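Local coordinates for protein hemolysin BL lytic component L1 (PDB 7NMQ) that probably serves as one lytic component of hemolysin BL, an alpha-helical pore-forming toxin of Bacillus cereus that acts on membranes, at residues A[21-24]-A[25-29]; A[66-70]-A[71-75]. All blocks are in the same frame, centred on the assembly; numbering follows the deposited sequence.

Interactions 1 and 2 lie on successive helices and meet at Asp-25, an example of two contacts within single helices joined by one buried polar cluster. Interaction 1 (21-29) lies on helix 10-33 and comes first along the chain; interaction 2 (66-75) lies on helix 45-103, the next helix. Their centres are about 10 Å apart, both near the middle of the elongated helical bundle. Asp-25 OD1 makes a salt bridge with Lys-74 NZ at 2.9 Å and a probable hydrogen bond with Trp-69 NE1, also at 2.9 Å. Met-24 CB packs against Trp-69 CE2 at 3.3 Å. The two helices are thereby clamped together by charge and by apolar contact, in a bundle consistent with the ClyA-like family.

Interaction 1. Residues A[21-24]-A[25-29]; sequences ILVM and DLYAK
Val-23 and Tyr-27 sit one turn apart and meet twice, through backbone and side chain. Tyr-27 N donates to Val-23 O over 3.0 Å, nearly straight with an N-H...O angle of 174°. The carbonyls of Ile-21, Leu-22 and Met-24 are engaged in the same way by the N-H groups of Asp-25, Leu-26 and Ala-28; the shortest of the four bonds, Ala-28 N to Met-24 O, measures 2.8 Å. Lys-29 N continues the pattern onto Asp-25 O, while Leu-26 O accepts a hydrogen bond from Thr-30 OG1. Such unbroken i to i+4 bonding is regular alpha helix, here part of helix 10-33 in the core of the bundle, with helices 45-103, 173-200 and 275-325 packed around it. The valine CG1 lies anti to its backbone N (chi1 166°) and meets the tyrosine ring obliquely, 3.3 Å from CE2, a tight contact between side chains that run alongside each other. At the ring's far end, Tyr-27 OH is hydrogen-bonded to Lys-188 NZ. Asp-25 folds its carboxylate back beside its own backbone N (chi1 -81°), leaving CG 3.4 Å from Ile-21 O and OD2 4.0 Å from Ile-21 CG2. Its OD1 is satisfied by Trp-69 and Lys-74 of helix 45-103, which would probably stabilise the negative charge in these buried surroundings.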
loop_
_atom_site.group_PDB
_atom_site.type_symbol
_atom_site.label_atom_id
_atom_site.label_comp_id
_atom_site.label_asym_id
_atom_site.label_seq_id
_atom_site.Cartn_x
_atom_site.Cartn_y
_atom_site.Cartn_z
ATOM N N ILE A 21 0.764 1.209 -0.153
ATOM C CA ILE A 21 2.152 1.567 0.218
ATOM C C ILE A 21 2.123 2.277 1.569
ATOM O O ILE A 21 2.957 1.962 2.403
ATOM C CB ILE A 21 2.827 2.439 -0.868
ATOM C CG1 ILE A 21 3.105 1.595 -2.107
ATOM C CG2 ILE A 21 4.093 3.088 -0.386
ATOM C CD1 ILE A 21 3.495 2.422 -3.305
ATOM N N LEU A 22 1.243 3.228 1.764
ATOM C CA LEU A 22 1.144 3.935 3.066
ATOM C C LEU A 22 0.905 2.935 4.199
ATOM O O LEU A 22 1.623 3.009 5.244
ATOM C CB LEU A 22 0.030 4.981 3.016
ATOM C CG LEU A 22 -0.218 5.686 4.358
ATOM C CD1 LEU A 22 0.986 6.533 4.731
ATOM C CD2 LEU A 22 -1.468 6.537 4.265
ATOM N N VAL A 23 -0.036 2.025 4.009
ATOM C CA VAL A 23 -0.401 1.064 5.079
ATOM C C VAL A 23 0.798 0.148 5.349
ATOM O O VAL A 23 1.132 -0.083 6.526
ATOM C CB VAL A 23 -1.660 0.287 4.714
ATOM C CG1 VAL A 23 -1.849 -0.904 5.614
ATOM C CG2 VAL A 23 -2.859 1.235 4.647
ATOM N N MET A 24 1.461 -0.360 4.318
ATOM C CA MET A 24 2.645 -1.222 4.514
ATOM C C MET A 24 3.739 -0.440 5.210
ATOM O O MET A 24 4.408 -1.022 6.106
ATOM C CB MET A 24 3.224 -1.723 3.205
ATOM C CG MET A 24 2.371 -2.719 2.556
ATOM S SD MET A 24 2.199 -4.268 3.422
ATOM C CE MET A 24 3.877 -4.879 3.485
ATOM N N ASP A 25 3.959 0.815 4.823
ATOM C CA ASP A 25 5.024 1.610 5.485
ATOM C C ASP A 25 4.734 1.704 6.990
ATOM O O ASP A 25 5.653 1.551 7.780
ATOM C CB ASP A 25 5.138 3.007 4.891
ATOM C CG ASP A 25 5.927 3.112 3.591
ATOM O OD1 ASP A 25 6.601 2.138 3.196
ATOM O OD2 ASP A 25 5.853 4.205 2.987
ATOM N N LEU A 26 3.494 2.011 7.363
ATOM C CA LEU A 26 3.099 2.152 8.787
ATOM C C LEU A 26 3.390 0.843 9.526
ATOM O O LEU A 26 4.069 0.857 10.560
ATOM C CB LEU A 26 1.616 2.500 8.931
ATOM C CG LEU A 26 1.227 3.958 8.709
ATOM C CD1 LEU A 26 0.209 4.384 9.752
ATOM C CD2 LEU A 26 2.430 4.861 8.749
ATOM N N TYR A 27 2.861 -0.259 9.025
ATOM C CA TYR A 27 3.008 -1.561 9.700
ATOM C C TYR A 27 4.490 -1.894 9.769
ATOM O O TYR A 27 4.972 -2.322 10.849
ATOM C CB TYR A 27 2.293 -2.669 8.926
ATOM C CG TYR A 27 0.798 -2.642 9.012
ATOM C CD1 TYR A 27 0.133 -2.196 10.139
ATOM C CD2 TYR A 27 0.021 -3.118 7.950
ATOM C CE1 TYR A 27 -1.257 -2.162 10.198
ATOM C CE2 TYR A 27 -1.364 -3.092 8.006
ATOM C CZ TYR A 27 -2.012 -2.636 9.133
ATOM O OH TYR A 27 -3.381 -2.634 9.157
ATOM N N ALA A 28 5.259 -1.716 8.699
ATOM C CA ALA A 28 6.691 -2.086 8.730
ATOM C C ALA A 28 7.409 -1.253 9.788
ATOM O O ALA A 28 8.250 -1.775 10.569
ATOM C CB ALA A 28 7.289 -1.893 7.367
ATOM N N LYS A 29 7.146 0.033 9.813
ATOM C CA LYS A 29 7.871 0.913 10.745
ATOM C C LYS A 29 7.493 0.533 12.183
ATOM O O LYS A 29 8.329 0.633 13.107
ATOM C CB LYS A 29 7.562 2.362 10.410
ATOM C CG LYS A 29 8.276 2.838 9.165
ATOM C CD LYS A 29 7.699 4.104 8.592
ATOM C CE LYS A 29 8.373 4.529 7.304
ATOM N NZ LYS A 29 9.678 5.183 7.575
#

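Interaction 2. Residues A[66-70]-A[71-75]; sequences ANYWL and DTAKP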
loop_
_atom_site.group_PDB
_atom_site.type_symbol
_atom_site.label_atom_id
_atom_site.label_comp_id
_atom_site.label_asym_id
_atom_site.label_seq_id
_atom_site.Cartn_x
_atom_site.Cartn_y
_atom_site.Cartn_z
ATOM N N ALA A 66 10.069 -6.591 7.588
ATOM C CA ALA A 66 9.672 -5.176 7.523
ATOM C C ALA A 66 10.723 -4.423 6.722
ATOM O O ALA A 66 10.380 -3.544 5.894
ATOM C CB ALA A 66 9.487 -4.638 8.906
ATOM N N ASN A 67 11.997 -4.685 6.983
ATOM C CA ASN A 67 13.070 -3.993 6.234
ATOM C C ASN A 67 13.070 -4.446 4.771
ATOM O O ASN A 67 13.381 -3.627 3.907
ATOM C CB ASN A 67 14.426 -4.196 6.900
ATOM C CG ASN A 67 14.602 -3.262 8.071
ATOM O OD1 ASN A 67 14.594 -2.048 7.895
ATOM N ND2 ASN A 67 14.621 -3.811 9.268
ATOM N N TYR A 68 12.664 -5.673 4.467
ATOM C CA TYR A 68 12.586 -6.139 3.068
ATOM C C TYR A 68 11.501 -5.318 2.378
ATOM O O TYR A 68 11.711 -4.901 1.226
ATOM C CB TYR A 68 12.187 -7.609 2.970
ATOM C CG TYR A 68 12.215 -8.133 1.563
ATOM C CD1 TYR A 68 13.387 -8.597 1.007
ATOM C CD2 TYR A 68 11.057 -8.148 0.784
ATOM C CE1 TYR A 68 13.408 -9.072 -0.298
ATOM C CE2 TYR A 68 11.057 -8.661 -0.505
ATOM C CZ TYR A 68 12.241 -9.108 -1.047
ATOM O OH TYR A 68 12.275 -9.603 -2.314
ATOM N N TRP A 69 10.359 -5.115 3.015
ATOM C CA TRP A 69 9.307 -4.226 2.441
ATOM C C TRP A 69 9.964 -2.890 2.108
ATOM O O TRP A 69 9.826 -2.384 0.967
ATOM C CB TRP A 69 8.087 -4.045 3.357
ATOM C CG TRP A 69 7.300 -2.839 2.953
ATOM C CD1 TRP A 69 7.284 -1.614 3.545
ATOM C CD2 TRP A 69 6.548 -2.703 1.730
ATOM N NE1 TRP A 69 6.529 -0.732 2.806
ATOM C CE2 TRP A 69 6.084 -1.367 1.676
ATOM C CE3 TRP A 69 6.239 -3.588 0.693
ATOM C CZ2 TRP A 69 5.272 -0.902 0.643
ATOM C CZ3 TRP A 69 5.462 -3.106 -0.337
ATOM C CH2 TRP A 69 4.982 -1.803 -0.353
ATOM N N LEU A 70 10.587 -2.253 3.088
ATOM C CA LEU A 70 11.020 -0.852 2.922
ATOM C C LEU A 70 12.137 -0.755 1.890
ATOM O O LEU A 70 12.153 0.247 1.143
ATOM C CB LEU A 70 11.486 -0.271 4.259
ATOM C CG LEU A 70 10.431 -0.109 5.358
ATOM C CD1 LEU A 70 11.099 0.155 6.721
ATOM C CD2 LEU A 70 9.426 0.987 5.013
ATOM N N ASP A 71 13.033 -1.720 1.815
ATOM C CA ASP A 71 14.280 -1.552 1.057
ATOM C C ASP A 71 14.252 -2.292 -0.279
ATOM O O ASP A 71 15.041 -1.914 -1.150
ATOM C CB ASP A 71 15.488 -1.995 1.859
ATOM C CG ASP A 71 15.694 -1.214 3.150
ATOM O OD1 ASP A 71 15.216 -0.063 3.233
ATOM O OD2 ASP A 71 16.352 -1.744 4.042
ATOM N N THR A 72 13.425 -3.319 -0.421
ATOM C CA THR A 72 13.458 -4.172 -1.627
ATOM C C THR A 72 12.081 -4.213 -2.306
ATOM O O THR A 72 12.026 -3.878 -3.513
ATOM C CB THR A 72 14.002 -5.560 -1.300
ATOM O OG1 THR A 72 15.273 -5.381 -0.678
ATOM C CG2 THR A 72 14.115 -6.439 -2.531
ATOM N N ALA A 73 11.020 -4.596 -1.620
ATOM C CA ALA A 73 9.698 -4.775 -2.270
ATOM C C ALA A 73 9.106 -3.429 -2.670
ATOM O O ALA A 73 8.657 -3.248 -3.833
ATOM C CB ALA A 73 8.759 -5.514 -1.367
ATOM N N LYS A 74 9.149 -2.460 -1.772
ATOM C CA LYS A 74 8.538 -1.152 -2.086
ATOM C C LYS A 74 9.175 -0.561 -3.343
ATOM O O LYS A 74 8.432 -0.048 -4.190
ATOM C CB LYS A 74 8.590 -0.188 -0.900
ATOM C CG LYS A 74 7.985 1.174 -1.222
ATOM C CD LYS A 74 7.759 2.016 -0.020
ATOM C CE LYS A 74 9.063 2.288 0.690
ATOM N NZ LYS A 74 8.822 3.239 1.783
ATOM N N PRO A 75 10.513 -0.459 -3.466
ATOM C CA PRO A 75 11.072 0.160 -4.669
ATOM C C PRO A 75 10.617 -0.512 -5.958
ATOM O O PRO A 75 10.546 0.184 -6.955
ATOM C CB PRO A 75 12.586 0.016 -4.522
ATOM C CG PRO A 75 12.796 -0.121 -3.034
ATOM C CD PRO A 75 11.550 -0.742 -2.460
#
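Tyr-68 O is shared by Thr-72 N and Ala-73 N, both 2.9 Å from it and approaching from opposite faces of its carbonyl plane, in a pi-type turn where the donors through Thr-72 N reach four residues back and those of Ala-73 and Lys-74 (the latter to Trp-69 O) reach five, the axes of 66-70 and 71-75 being inclined at 39°. Among the side chains, Thr-72 CB stands over one face of the Tyr-68 ring in a CH-pi contact, offset toward the rim, and the methyl CG2, anti to the threonine backbone N, comes within 3.5 Å of Tyr-68 CE1. Lys-74 CB makes a second CH-pi contact, 3.8 Å from the centroid of the Trp-69 six-membered ring and likewise offset toward the rim. From there the lysine chain runs across the indole at about a right angle and bends at chi3 (61°), bringing NZ to 4.0 Å from Leu-70 CD2. Ala-73 CB touches both aromatic rings obliquely, 3.8 Å from Trp-69 CE3. Pro-75, with no N-H to offer, sets its CD 3.8 Å from Leu-70 O at the kink. Within the bundle, the segment lies between two neighbours: Trp-69 and Leu-70 pack on helix 10-33, whose Asp-25 takes the polar ends of Trp-69 and Lys-74, while Tyr-68, Trp-69 and Ala-73 reach Met-134 and Phe-138 of helix 107-154.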